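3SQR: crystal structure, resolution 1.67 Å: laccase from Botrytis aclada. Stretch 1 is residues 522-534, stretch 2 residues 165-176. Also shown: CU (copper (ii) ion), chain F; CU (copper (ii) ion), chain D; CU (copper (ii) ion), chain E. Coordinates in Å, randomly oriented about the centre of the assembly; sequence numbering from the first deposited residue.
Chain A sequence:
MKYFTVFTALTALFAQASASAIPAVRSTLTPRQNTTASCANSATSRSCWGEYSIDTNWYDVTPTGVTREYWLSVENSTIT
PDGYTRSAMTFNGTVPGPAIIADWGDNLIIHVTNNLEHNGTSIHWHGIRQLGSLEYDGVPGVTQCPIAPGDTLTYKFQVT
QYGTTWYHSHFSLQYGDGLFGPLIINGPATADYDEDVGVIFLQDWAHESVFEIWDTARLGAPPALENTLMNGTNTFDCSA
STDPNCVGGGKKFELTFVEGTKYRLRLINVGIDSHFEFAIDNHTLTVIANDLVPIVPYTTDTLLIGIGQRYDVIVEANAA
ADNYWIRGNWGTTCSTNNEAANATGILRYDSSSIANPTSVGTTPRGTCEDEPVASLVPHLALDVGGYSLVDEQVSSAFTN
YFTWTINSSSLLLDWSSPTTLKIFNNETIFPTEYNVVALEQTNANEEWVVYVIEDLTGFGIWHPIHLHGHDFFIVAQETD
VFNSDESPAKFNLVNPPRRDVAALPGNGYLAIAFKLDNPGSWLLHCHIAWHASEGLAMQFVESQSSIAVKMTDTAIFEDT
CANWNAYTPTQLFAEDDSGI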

# COMPACT_ATOMS: atom_id res chain seq x y z
N TRP A 522 -4.02 -12.98 8.66
CA TRP A 522 -3.48 -12.11 7.62
C TRP A 522 -4.48 -11.79 6.53
O TRP A 522 -4.90 -12.65 5.79
CB TRP A 522 -2.22 -12.74 7.06
CG TRP A 522 -1.26 -13.05 8.11
CD1 TRP A 522 -0.75 -14.29 8.45
CD2 TRP A 522 -0.67 -12.14 9.02
NE1 TRP A 522 0.08 -14.19 9.47
CE2 TRP A 522 0.21 -12.90 9.85
CE3 TRP A 522 -0.69 -10.76 9.17
CZ2 TRP A 522 1.00 -12.33 10.81
CZ3 TRP A 522 0.10 -10.18 10.16
CH2 TRP A 522 0.92 -10.97 10.99
N LEU A 523 -4.83 -10.54 6.44
CA LEU A 523 -5.76 -10.06 5.45
C LEU A 523 -5.12 -10.10 4.04
O LEU A 523 -3.92 -9.83 3.88
CB LEU A 523 -6.18 -8.64 5.77
CG LEU A 523 -7.30 -8.05 4.90
CD1 LEU A 523 -8.63 -8.84 5.16
CD2 LEU A 523 -7.48 -6.58 5.17
N LEU A 524 -5.90 -10.47 3.04
CA LEU A 524 -5.48 -10.31 1.66
C LEU A 524 -6.66 -9.64 0.97
O LEU A 524 -7.80 -10.02 1.16
CB LEU A 524 -5.20 -11.66 1.01
CG LEU A 524 -4.96 -11.59 -0.51
CD1 LEU A 524 -3.91 -12.61 -0.93
CD2 LEU A 524 -6.31 -11.74 -1.27
N HIS A 525 -6.40 -8.59 0.21
CA HIS A 525 -7.46 -7.83 -0.35
C HIS A 525 -7.01 -7.01 -1.52
O HIS A 525 -5.82 -6.76 -1.67
CB HIS A 525 -8.05 -6.89 0.70
CG HIS A 525 -7.09 -5.85 1.16
ND1 HIS A 525 -7.15 -4.54 0.74
CD2 HIS A 525 -6.04 -5.93 2.01
CE1 HIS A 525 -6.20 -3.85 1.35
NE2 HIS A 525 -5.49 -4.68 2.10
N CYS A 526 -7.97 -6.66 -2.36
CA CYS A 526 -7.75 -5.62 -3.36
C CYS A 526 -7.55 -4.29 -2.63
O CYS A 526 -8.31 -3.96 -1.69
CB CYS A 526 -8.96 -5.51 -4.29
SG CYS A 526 -8.66 -4.27 -5.49
N HIS A 527 -6.55 -3.54 -3.06
CA HIS A 527 -6.19 -2.28 -2.43
C HIS A 527 -6.91 -1.10 -3.07
O HIS A 527 -6.71 0.08 -2.65
CB HIS A 527 -4.65 -2.03 -2.50
CG HIS A 527 -4.07 -1.40 -1.26
ND1 HIS A 527 -4.48 -0.17 -0.82
CD2 HIS A 527 -3.11 -1.82 -0.38
CE1 HIS A 527 -3.81 0.14 0.27
NE2 HIS A 527 -2.98 -0.85 0.58
N ILE A 528 -7.77 -1.35 -4.06
CA ILE A 528 -8.67 -0.31 -4.54
C ILE A 528 -9.68 -0.13 -3.40
O ILE A 528 -10.36 -1.09 -3.01
CB ILE A 528 -9.36 -0.70 -5.85
CG1 ILE A 528 -8.37 -0.78 -7.01
CG2 ILE A 528 -10.53 0.33 -6.15
CD1 ILE A 528 -8.93 -1.44 -8.31
N ALA A 529 -9.70 1.04 -2.78
CA ALA A 529 -10.39 1.21 -1.55
C ALA A 529 -11.86 0.87 -1.68
O ALA A 529 -12.41 0.24 -0.79
CB ALA A 529 -10.20 2.67 -0.97
N TRP A 530 -12.48 1.27 -2.80
CA TRP A 530 -13.86 0.87 -3.02
C TRP A 530 -14.03 -0.63 -3.00
O TRP A 530 -15.02 -1.08 -2.40
CB TRP A 530 -14.41 1.42 -4.32
CG TRP A 530 -14.15 2.87 -4.57
CD1 TRP A 530 -13.47 3.40 -5.59
CD2 TRP A 530 -14.64 3.97 -3.79
NE1 TRP A 530 -13.49 4.76 -5.53
CE2 TRP A 530 -14.24 5.13 -4.44
CE3 TRP A 530 -15.49 4.07 -2.68
CZ2 TRP A 530 -14.58 6.40 -3.98
CZ3 TRP A 530 -15.82 5.31 -2.22
CH2 TRP A 530 -15.35 6.45 -2.87
N HIS A 531 -13.10 -1.36 -3.62
CA HIS A 531 -13.22 -2.82 -3.74
C HIS A 531 -13.01 -3.48 -2.40
O HIS A 531 -13.77 -4.38 -2.02
CB HIS A 531 -12.25 -3.36 -4.78
CG HIS A 531 -12.55 -2.87 -6.17
ND1 HIS A 531 -11.84 -3.25 -7.27
CD2 HIS A 531 -13.48 -1.99 -6.62
CE1 HIS A 531 -12.33 -2.66 -8.34
NE2 HIS A 531 -13.35 -1.90 -7.97
N ALA A 532 -12.05 -2.99 -1.64
CA ALA A 532 -11.88 -3.45 -0.27
C ALA A 532 -13.13 -3.26 0.54
O ALA A 532 -13.59 -4.16 1.24
CB ALA A 532 -10.63 -2.73 0.41
N SER A 533 -13.70 -2.07 0.45
CA SER A 533 -14.93 -1.74 1.19
C SER A 533 -16.14 -2.59 0.74
O SER A 533 -17.03 -2.93 1.58
CB SER A 533 -15.24 -0.29 1.02
OG SER A 533 -14.49 0.43 1.96
N GLU A 534 -16.11 -2.99 -0.53
CA GLU A 534 -17.07 -3.91 -1.17
C GLU A 534 -16.78 -5.37 -0.93
O GLU A 534 -17.38 -6.23 -1.55
CB GLU A 534 -17.14 -3.56 -2.66
CG GLU A 534 -17.83 -2.24 -2.86
CD GLU A 534 -17.50 -1.50 -4.11
OE1 GLU A 534 -16.82 -2.05 -4.99
OE2 GLU A 534 -17.93 -0.30 -4.22
CU CU F . -1.72 -0.71 2.25
CU CU D . -10.24 -4.48 -7.05
CU CU E . -4.30 -4.26 3.64
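Stretch 2 (165-176) TWYHSHFSLQYG

How does stretch 2 run against stretch 1? It arrives as a strand, 165-169, bends through a type II' beta turn from Phe-171 to Gln-174, and enters a 3-10 segment that continues beyond the stretch, while stretch 1 passes from strand 522-526 into helix 529-533. Leu-173 CA is nearest Ala-529 CA (6.1 Å) and Ser-172 CA nearest Ser-533 CA (6.3 Å), so the turn passes the helix in the opposite chain direction. Two coppers tie the two stretches together: the copper of chain F is bound by His-168 NE2 at 2.0 Å and His-527 NE2 at 2.1 Å, the copper of chain E by His-170 NE2 at 2.1 Å and His-525 NE2 at 2.0 Å.

What does Leu-173 cover? It lies over the helix. Its CD2 packs 3.7 Å from Ala-529 CB and its CD1 reaches Trp-530 CZ3 at 3.6 Å, giving an apolar seat; Leu-173 CD2 also comes 3.4 Å from Ser-533 OG.

Which residues surround His-527? Its CE1 lies 3.5 Å from Trp-166 CZ2, and Tyr-175 OH lies at the edge of the His-527 ring, near its plane, and 3.0 Å from His-527 O. Tyr-175 CE2 also packs 4.1 Å from Ala-529 CB.

How does His-170 fit? Its edge points toward the face of His-525, offset, with planes at 71°. His-170 NE2 and His-525 NE2 are 3.1 Å apart without a hydrogen bond, because both bind copper. Leu-523 CD2 approaches His-170 CE1 to 3.4 Å.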

# COMPACT_ATOMS: atom_id res chain seq x y z
N THR A 165 8.03 2.18 2.25
CA THR A 165 6.63 1.84 2.39
C THR A 165 5.89 3.02 2.96
O THR A 165 6.35 4.17 2.90
CB THR A 165 6.40 0.49 3.12
OG1 THR A 165 5.06 0.09 2.86
CG2 THR A 165 6.70 0.59 4.65
N TRP A 166 4.70 2.73 3.47
CA TRP A 166 3.81 3.77 3.91
C TRP A 166 2.98 3.17 5.02
O TRP A 166 2.91 1.97 5.14
CB TRP A 166 2.95 4.29 2.77
CG TRP A 166 2.06 3.31 2.02
CD1 TRP A 166 2.43 2.10 1.44
CD2 TRP A 166 0.69 3.50 1.67
NE1 TRP A 166 1.36 1.58 0.74
CE2 TRP A 166 0.28 2.39 0.89
CE3 TRP A 166 -0.24 4.49 1.95
CZ2 TRP A 166 -1.05 2.24 0.45
CZ3 TRP A 166 -1.54 4.39 1.49
CH2 TRP A 166 -1.95 3.26 0.75
N TYR A 167 2.39 4.04 5.82
CA TYR A 167 1.43 3.58 6.85
C TYR A 167 0.14 4.25 6.52
O TYR A 167 0.12 5.39 6.01
CB TYR A 167 1.91 3.89 8.26
CG TYR A 167 2.09 5.35 8.57
CD1 TYR A 167 3.19 6.05 8.18
CD2 TYR A 167 1.13 6.04 9.32
CE1 TYR A 167 3.34 7.41 8.50
CE2 TYR A 167 1.28 7.37 9.64
CZ TYR A 167 2.39 8.06 9.21
OH TYR A 167 2.49 9.37 9.51
N HIS A 168 -0.99 3.61 6.87
CA HIS A 168 -2.23 4.22 6.52
C HIS A 168 -3.33 3.64 7.34
O HIS A 168 -3.23 2.54 7.81
CB HIS A 168 -2.57 4.06 5.05
CG HIS A 168 -2.62 2.64 4.55
ND1 HIS A 168 -3.76 1.85 4.63
CD2 HIS A 168 -1.71 1.92 3.86
CE1 HIS A 168 -3.50 0.68 4.06
NE2 HIS A 168 -2.27 0.71 3.55
N SER A 169 -4.41 4.37 7.46
CA SER A 169 -5.57 3.73 8.11
C SER A 169 -6.03 2.54 7.30
O SER A 169 -6.04 2.59 6.07
CB SER A 169 -6.72 4.70 8.26
OG SER A 169 -7.86 3.99 8.73
N HIS A 170 -6.41 1.47 8.00
CA HIS A 170 -7.00 0.35 7.35
C HIS A 170 -8.46 0.24 7.84
O HIS A 170 -9.12 -0.76 7.66
CB HIS A 170 -6.23 -0.91 7.67
CG HIS A 170 -6.15 -1.88 6.54
ND1 HIS A 170 -7.25 -2.39 5.92
CD2 HIS A 170 -5.08 -2.40 5.87
CE1 HIS A 170 -6.88 -3.24 4.98
NE2 HIS A 170 -5.56 -3.24 4.90
N PHE A 171 -9.01 1.35 8.30
CA PHE A 171 -10.37 1.42 8.80
C PHE A 171 -11.20 2.08 7.71
O PHE A 171 -11.09 3.30 7.41
CB PHE A 171 -10.41 2.22 10.08
CG PHE A 171 -11.78 2.38 10.65
CD1 PHE A 171 -12.61 3.37 10.18
CD2 PHE A 171 -12.18 1.57 11.67
CE1 PHE A 171 -13.87 3.55 10.73
CE2 PHE A 171 -13.46 1.72 12.25
CZ PHE A 171 -14.29 2.71 11.75
N SER A 172 -11.94 1.23 6.99
CA SER A 172 -12.83 1.72 5.96
C SER A 172 -12.06 2.64 4.98
O SER A 172 -10.91 2.30 4.62
CB SER A 172 -14.13 2.36 6.60
OG SER A 172 -14.99 2.85 5.57
N LEU A 173 -12.66 3.70 4.47
CA LEU A 173 -12.03 4.47 3.37
C LEU A 173 -11.13 5.58 3.82
O LEU A 173 -10.76 6.42 3.02
CB LEU A 173 -13.14 5.08 2.49
CG LEU A 173 -14.11 4.12 1.83
CD1 LEU A 173 -15.35 4.93 1.29
CD2 LEU A 173 -13.43 3.42 0.69
N GLN A 174 -10.74 5.58 5.09
CA GLN A 174 -10.09 6.77 5.66
C GLN A 174 -8.85 7.18 4.94
O GLN A 174 -8.57 8.34 4.87
CB GLN A 174 -9.72 6.58 7.10
CG GLN A 174 -10.95 6.55 8.01
CD GLN A 174 -10.62 6.28 9.49
OE1 GLN A 174 -9.63 5.66 9.82
NE2 GLN A 174 -11.53 6.72 10.40
N TYR A 175 -8.07 6.24 4.43
CA TYR A 175 -6.83 6.72 3.78
C TYR A 175 -7.13 7.51 2.52
O TYR A 175 -6.26 8.29 2.03
CB TYR A 175 -5.76 5.62 3.56
CG TYR A 175 -5.90 4.78 2.31
CD1 TYR A 175 -5.45 5.25 1.12
CD2 TYR A 175 -6.52 3.56 2.32
CE1 TYR A 175 -5.55 4.55 -0.03
CE2 TYR A 175 -6.64 2.81 1.11
CZ TYR A 175 -6.14 3.32 -0.03
OH TYR A 175 -6.21 2.67 -1.26
N GLY A 176 -8.34 7.37 1.99
CA GLY A 176 -8.79 8.19 0.88
C GLY A 176 -8.95 9.66 1.19
O GLY A 176 -8.95 10.51 0.27
O HOH W 1 -11.81 0.06 2.49
O HOH W 2 -3.59 -2.37 3.10